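Local coordinates for ribonuclease J (Methanolobus psychrophilus R15, PDB 5HAB), which probably degrades RNA as a metal-dependent exoribonuclease of the beta-CASP family, at residues Pro128-Ala132 / Thr301-Tyr307. The protein carries 1 engineered substitution. Sequence-based numbering, arbitrary orientation.
Sequences PYTTA and TAYQLGY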
loop_
_atom_site.group_PDB
_atom_site.type_symbol
_atom_site.label_atom_id
_atom_site.label_comp_id
_atom_site.label_asym_id
_atom_site.label_seq_id
_atom_site.Cartn_x
_atom_site.Cartn_y
_atom_site.Cartn_z
ATOM N N PRO B 128 27.732 18.461 25.533
ATOM C CA PRO B 128 27.600 18.119 26.955
ATOM C C PRO B 128 26.637 16.969 27.239
ATOM O O PRO B 128 27.030 16.004 27.900
ATOM C CB PRO B 128 27.084 19.421 27.567
ATOM C CG PRO B 128 27.744 20.475 26.746
ATOM C CD PRO B 128 27.830 19.922 25.339
ATOM N N TYR B 129 25.406 17.062 26.746
ATOM C CA TYR B 129 24.431 16.001 26.973
ATOM C C TYR B 129 24.897 14.687 26.347
ATOM O O TYR B 129 24.871 13.624 26.987
ATOM C CB TYR B 129 23.061 16.404 26.417
ATOM C CG TYR B 129 21.968 15.406 26.731
ATOM C CD1 TYR B 129 21.585 15.156 28.043
ATOM C CD2 TYR B 129 21.319 14.715 25.717
ATOM C CE1 TYR B 129 20.590 14.242 28.334
ATOM C CE2 TYR B 129 20.318 13.804 26.001
ATOM C CZ TYR B 129 19.959 13.569 27.310
ATOM O OH TYR B 129 18.966 12.656 27.597
ATOM N N THR B 130 25.336 14.777 25.095
ATOM C CA THR B 130 25.860 13.621 24.380
ATOM C C THR B 130 27.041 13.006 25.118
ATOM O O THR B 130 27.107 11.785 25.285
ATOM C CB THR B 130 26.318 13.987 22.961
ATOM O OG1 THR B 130 25.300 14.751 22.306
ATOM C CG2 THR B 130 26.611 12.731 22.163
ATOM N N THR B 131 27.967 13.856 25.555
ATOM C CA THR B 131 29.137 13.384 26.290
ATOM C C THR B 131 28.708 12.647 27.544
ATOM O O THR B 131 29.250 11.596 27.860
ATOM C CB THR B 131 30.079 14.532 26.705
ATOM O OG1 THR B 131 29.365 15.459 27.531
ATOM C CG2 THR B 131 30.639 15.261 25.488
ATOM N N ALA B 132 27.723 13.196 28.247
ATOM C CA ALA B 132 27.208 12.551 29.447
ATOM C C ALA B 132 26.657 11.163 29.128
ATOM O O ALA B 132 26.927 10.208 29.854
ATOM C CB ALA B 132 26.139 13.409 30.102
ATOM N N THR B 301 19.562 12.427 33.406
ATOM C CA THR B 301 20.758 13.099 32.905
ATOM C C THR B 301 20.440 14.494 32.370
ATOM O O THR B 301 21.150 15.451 32.679
ATOM C CB THR B 301 21.445 12.288 31.792
ATOM O OG1 THR B 301 21.797 10.993 32.288
ATOM C CG2 THR B 301 22.705 12.998 31.316
ATOM N N ALA B 302 19.372 14.611 31.582
ATOM C CA ALA B 302 18.994 15.905 31.014
ATOM C C ALA B 302 18.677 16.919 32.111
ATOM O O ALA B 302 18.939 18.116 31.969
ATOM C CB ALA B 302 17.805 15.748 30.079
ATOM N N TYR B 303 18.122 16.422 33.209
ATOM C CA TYR B 303 17.751 17.263 34.341
ATOM C C TYR B 303 18.992 17.740 35.095
ATOM O O TYR B 303 19.138 18.934 35.371
ATOM C CB TYR B 303 16.815 16.492 35.276
ATOM C CG TYR B 303 16.504 17.188 36.580
ATOM C CD1 TYR B 303 15.876 18.426 36.597
ATOM C CD2 TYR B 303 16.823 16.597 37.796
ATOM C CE1 TYR B 303 15.584 19.064 37.789
ATOM C CE2 TYR B 303 16.536 17.226 38.992
ATOM C CZ TYR B 303 15.916 18.459 38.983
ATOM O OH TYR B 303 15.627 19.088 40.172
ATOM N N GLN B 304 19.888 16.803 35.407
ATOM C CA GLN B 304 21.129 17.111 36.117
ATOM C C GLN B 304 21.972 18.172 35.405
ATOM O O GLN B 304 22.588 19.017 36.053
ATOM C CB GLN B 304 21.954 15.837 36.321
ATOM C CG GLN B 304 21.253 14.782 37.166
ATOM C CD GLN B 304 22.071 13.515 37.326
ATOM O OE1 GLN B 304 23.298 13.559 37.415
ATOM N NE2 GLN B 304 21.391 12.373 37.365
ATOM N N LEU B 305 21.996 18.132 34.076
ATOM C CA LEU B 305 22.815 19.069 33.308
ATOM C C LEU B 305 22.038 20.335 32.975
ATOM O O LEU B 305 22.545 21.223 32.288
ATOM C CB LEU B 305 23.346 18.425 32.022
ATOM C CG LEU B 305 24.500 17.416 32.095
ATOM C CD1 LEU B 305 24.187 16.202 32.947
ATOM C CD2 LEU B 305 24.895 16.983 30.691
ATOM N N GLY B 306 20.809 20.418 33.474
ATOM C CA GLY B 306 20.026 21.632 33.347
ATOM C C GLY B 306 19.372 21.877 32.001
ATOM O O GLY B 306 19.139 23.024 31.627
ATOM N N TYR B 307 19.078 20.810 31.264
ATOM C CA TYR B 307 18.399 20.964 29.978
ATOM C C TYR B 307 16.880 21.046 30.150
ATOM O O TYR B 307 16.203 21.740 29.394
ATOM C CB TYR B 307 18.776 19.820 29.031
ATOM C CG TYR B 307 20.161 19.975 28.444
ATOM C CD1 TYR B 307 20.386 20.824 27.369
ATOM C CD2 TYR B 307 21.243 19.274 28.961
ATOM C CE1 TYR B 307 21.649 20.976 26.826
ATOM C CE2 TYR B 307 22.514 19.418 28.422
ATOM C CZ TYR B 307 22.709 20.270 27.354
ATOM O OH TYR B 307 23.964 20.423 26.812
#
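Tyr129 illustrates how an aromatic side chain can bridge two domains, its ring lying against the last helical turn of 301-307. At its root, Tyr129 CB rests 3.7 Å from Tyr307 CE2. CG stands anti to the backbone N (chi1 -175°), which carries the ring from its own helix across to Thr301 and Ala302. There CD1 comes near Ala302 CA and the Thr301 methyl, and CE1 packs 3.6 Å from Ala302 CB, with the Ala302 backbone N near the plane of the ring at its edge. Farther out, Tyr129 CZ and Tyr129 OH each still graze Ala302 CB at 4.1 Å. The hydroxyl of this buried tyrosine is hydrogen-bonded to the carbonyl oxygen of Tyr298, one turn before Ala302 in helix 293-304, which anchors the tip. The two tyrosines form an offset edge-to-face pair, the edge of Tyr129 turned to the face of Tyr307, with planes at 67°. Tyr307 also reaches Pro128, Tyr307 OH lying 3.4 Å from Pro128 CB; a weak hydrogen bond links the same hydroxyl to Asp178. One turn further along the first helix, Ala132 CB touches both the Thr301 methyl and Leu305 CD2, the latter at 3.8 Å. Leu305 and Tyr307 bracket Gly306, whose positive phi ends the helix in a Schellman motif, with Gly306 N bonded to Tyr303 O and Tyr307 N to Ala302 O. Ile271 of helix 271-283 also touches Tyr129 and Ala302. The arrangement is the first turn of helix 128-138 packed on the C-terminal end of helix 293-304, joining the metallo-beta-lactamase and beta-CASP domains that make up the catalytic core of RNase J enzymes.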